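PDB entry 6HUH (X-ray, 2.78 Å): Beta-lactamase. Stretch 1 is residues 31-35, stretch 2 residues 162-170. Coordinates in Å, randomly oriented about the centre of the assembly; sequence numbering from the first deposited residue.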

ATOM      1  N   ASP A  31      -5.324  27.093   7.492  1.00 30.38           N
ATOM      2  CA  ASP A  31      -4.259  26.875   8.482  1.00 33.36           C
ATOM      3  C   ASP A  31      -4.522  25.629   9.342  1.00 38.78           C
ATOM      4  O   ASP A  31      -5.388  24.819   8.996  1.00 34.66           O
ATOM      5  N   GLY A  32      -3.773  25.500  10.450  1.00 39.93           N
ATOM      6  CA  GLY A  32      -3.868  24.382  11.391  1.00 40.34           C
ATOM      7  C   GLY A  32      -5.246  24.149  11.985  1.00 42.28           C
ATOM      8  O   GLY A  32      -5.752  23.025  11.924  1.00 40.78           O
ATOM      9  N   SER A  33      -5.872  25.216  12.532  1.00 38.57           N
ATOM     10  CA  SER A  33      -7.208  25.170  13.152  1.00 38.23           C
ATOM     11  C   SER A  33      -8.350  24.821  12.189  1.00 40.01           C
ATOM     12  O   SER A  33      -9.435  24.453  12.638  1.00 38.51           O
ATOM     13  N   GLY A  34      -8.091  24.972  10.888  1.00 36.35           N
ATOM     14  CA  GLY A  34      -9.044  24.756   9.804  1.00 34.15           C
ATOM     15  C   GLY A  34      -9.608  26.058   9.276  1.00 37.67           C
ATOM     16  O   GLY A  34     -10.608  26.044   8.552  1.00 37.40           O
ATOM     17  N   LYS A  35      -8.983  27.204   9.647  1.00 34.33           N
ATOM     18  CA  LYS A  35      -9.409  28.539   9.227  1.00 33.84           C
ATOM     19  C   LYS A  35      -8.870  28.892   7.813  1.00 38.33           C
ATOM     20  O   LYS A  35      -7.653  29.028   7.650  1.00 38.00           O
ATOM     21  N   LEU A 162     -11.370  18.849   8.863  1.00 21.43           N
ATOM     22  CA  LEU A 162      -9.972  18.443   8.737  1.00 20.57           C
ATOM     23  C   LEU A 162      -9.114  19.120   9.797  1.00 26.75           C
ATOM     24  O   LEU A 162      -8.229  18.470  10.366  1.00 28.63           O
ATOM     25  N   GLY A 163      -9.413  20.392  10.074  1.00 22.84           N
ATOM     26  CA  GLY A 163      -8.733  21.206  11.076  1.00 24.45           C
ATOM     27  C   GLY A 163      -8.936  20.719  12.498  1.00 29.52           C
ATOM     28  O   GLY A 163      -8.060  20.889  13.347  1.00 29.35           O
ATOM     29  N   LYS A 164     -10.100  20.111  12.768  1.00 26.31           N
ATOM     30  CA  LYS A 164     -10.419  19.556  14.076  1.00 26.48           C
ATOM     31  C   LYS A 164      -9.669  18.222  14.278  1.00 30.29           C
ATOM     32  O   LYS A 164      -9.163  17.963  15.382  1.00 29.53           O
ATOM     33  N   LEU A 165      -9.579  17.383  13.211  1.00 26.10           N
ATOM     34  CA  LEU A 165      -8.893  16.108  13.358  1.00 26.50           C
ATOM     35  C   LEU A 165      -7.369  16.331  13.445  1.00 32.85           C
ATOM     36  O   LEU A 165      -6.707  15.641  14.230  1.00 34.27           O
ATOM     37  N   VAL A 166      -6.843  17.345  12.737  1.00 28.30           N
ATOM     38  CA  VAL A 166      -5.418  17.669  12.781  1.00 28.83           C
ATOM     39  C   VAL A 166      -5.004  18.386  14.119  1.00 35.05           C
ATOM     40  O   VAL A 166      -3.841  18.283  14.525  1.00 35.56           O
ATOM     41  N   SER A 167      -5.959  19.060  14.801  1.00 32.19           N
ATOM     42  CA  SER A 167      -5.732  19.794  16.057  1.00 34.32           C
ATOM     43  C   SER A 167      -6.025  19.002  17.338  1.00 40.44           C
ATOM     44  O   SER A 167      -5.844  19.536  18.429  1.00 42.00           O
ATOM     45  N   GLY A 168      -6.457  17.752  17.205  1.00 37.93           N
ATOM     46  CA  GLY A 168      -6.809  16.902  18.340  1.00 39.42           C
ATOM     47  C   GLY A 168      -8.156  17.284  18.935  1.00 47.66           C
ATOM     48  O   GLY A 168      -8.484  16.888  20.065  1.00 50.09           O
ATOM     49  N   LYS A 169      -8.955  18.067  18.175  1.00 42.80           N
ATOM     50  CA  LYS A 169     -10.254  18.540  18.634  1.00 42.24           C
ATOM     51  C   LYS A 169     -11.364  17.467  18.534  1.00 43.81           C
ATOM     52  O   LYS A 169     -12.345  17.550  19.270  1.00 43.56           O
ATOM     53  N   LEU A 170     -11.206  16.451  17.670  1.00 39.00           N
ATOM     54  CA  LEU A 170     -12.238  15.407  17.547  1.00 37.97           C
ATOM     55  C   LEU A 170     -12.125  14.377  18.705  1.00 42.29           C
ATOM     56  O   LEU A 170     -11.020  14.203  19.232  1.00 42.34           O
TER

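The loop 31-35 rests against the last turn of the helix in 162-170 and the turn that follows it, in a small contact of 182 Å² in which backbone atoms do much of the touching and no hydrogen bond crosses. D31 does not reach the second stretch; its side chain (chi1 p) instead organises its own loop. OD1 of D31 accepts a hydrogen bond from OG of S33 at 2.8 Å, supplemented by weak bonds from the backbone N atoms of S33 and K35.

G32 contributes its carbonyl, which faces three neighbours. G32 O lies 3.4 Å from V166 CG1, whose CA-to-CB bond points toward the loop with chi1 at 115°, between wells, and 3.3 Å from S167 OG. S167 also points toward the loop, in the m rotamer, but its hydroxyl donates to G163 O within its own stretch (OG to O, 2.9 Å). G32 O and G163 O lie 3.5 Å apart, two acceptors that cannot bond to each other. A CA-H...O contact, G163 CA to G32 O at 3.6 Å, accompanies this approach.

S33, in the p rotamer, points away from the second stretch, consistent with its bond to D31. S33 CA nevertheless sits 3.9 Å from S167 OG, and K169, pointing toward the loop, brings its NZ to 4.3 Å from S33 CB, a contact without a hydrogen bond.

The nearest CA atoms of the two stretches are those of G34 and G163, with G34 CA 3.8 Å from G163 CA. Both residues lack a side chain where one would point across the interface: a CB on G163 would clash with G34 CA and S33 O, while one on G34 would be tight against G163 CA. The positive phi of G34 independently calls for glycine. K35, with an exposed side chain, makes no contact with the helix.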

ATOM      1  CB  ASP A  31      -4.002  28.129   9.352  1.00 37.35           C
ATOM      2  CG  ASP A  31      -5.205  28.696  10.082  1.00 52.74           C
ATOM      3  OD1 ASP A  31      -5.835  27.948  10.871  1.00 53.31           O
ATOM      4  OD2 ASP A  31      -5.454  29.915   9.952  1.00 62.62           O
ATOM      5  CB  SER A  33      -7.519  26.488  13.861  1.00 43.75           C
ATOM      6  OG  SER A  33      -7.599  27.582  12.956  1.00 55.30           O
ATOM      7  CB  LYS A  35      -9.027  29.587  10.292  1.00 36.20           C
ATOM      8  CG  LYS A  35      -9.573  30.994  10.003  1.00 38.28           C
ATOM      9  CD  LYS A  35      -9.614  31.919  11.225  1.00 39.20           C
ATOM     10  CE  LYS A  35      -8.290  32.525  11.622  1.00 60.75           C
ATOM     11  NZ  LYS A  35      -7.777  33.487  10.606  1.00 73.84           N
ATOM     12  CB  LEU A 162      -9.445  18.796   7.326  1.00 19.99           C
ATOM     13  CG  LEU A 162      -9.373  17.718   6.222  1.00 24.19           C
ATOM     14  CD1 LEU A 162     -10.308  16.542   6.463  1.00 24.96           C
ATOM     15  CD2 LEU A 162      -9.624  18.313   4.847  1.00 24.04           C
ATOM     16  CB  LYS A 164     -11.936  19.376  14.228  1.00 27.76           C
ATOM     17  CG  LYS A 164     -12.693  20.676  14.485  1.00 44.03           C
ATOM     18  CD  LYS A 164     -14.196  20.425  14.728  1.00 51.19           C
ATOM     19  CE  LYS A 164     -14.970  21.691  15.015  1.00 57.19           C
ATOM     20  NZ  LYS A 164     -14.669  22.249  16.365  1.00 62.61           N
ATOM     21  CB  LEU A 165      -9.331  15.017  12.336  1.00 24.99           C
ATOM     22  CG  LEU A 165      -8.628  14.770  10.988  1.00 27.21           C
ATOM     23  CD1 LEU A 165      -7.415  13.845  11.153  1.00 27.35           C
ATOM     24  CD2 LEU A 165      -9.571  14.034  10.043  1.00 24.66           C
ATOM     25  CB  VAL A 166      -5.008  18.437  11.505  1.00 31.63           C
ATOM     26  CG1 VAL A 166      -4.553  19.868  11.784  1.00 32.73           C
ATOM     27  CG2 VAL A 166      -3.948  17.678  10.758  1.00 31.17           C
ATOM     28  CB  SER A 167      -6.542  21.088  16.076  1.00 38.55           C
ATOM     29  OG  SER A 167      -6.101  22.016  15.098  1.00 45.42           O
ATOM     30  CB  LYS A 169     -10.647  19.851  17.937  1.00 44.39           C
ATOM     31  CG  LYS A 169      -9.904  21.053  18.507  1.00 67.18           C
ATOM     32  CD  LYS A 169     -10.475  22.378  18.009  1.00 84.15           C
ATOM     33  CE  LYS A 169      -9.482  23.521  18.106  1.00 94.39           C
ATOM     34  NZ  LYS A 169      -8.597  23.609  16.908  1.00 94.72           N
ATOM     35  CB  LEU A 170     -12.277  14.760  16.137  1.00 36.04           C
ATOM     36  CG  LEU A 170     -12.632  15.711  14.953  1.00 39.02           C
ATOM     37  CD1 LEU A 170     -12.642  14.976  13.644  1.00 37.45           C
ATOM     38  CD2 LEU A 170     -13.975  16.374  15.126  1.00 40.29           C
TER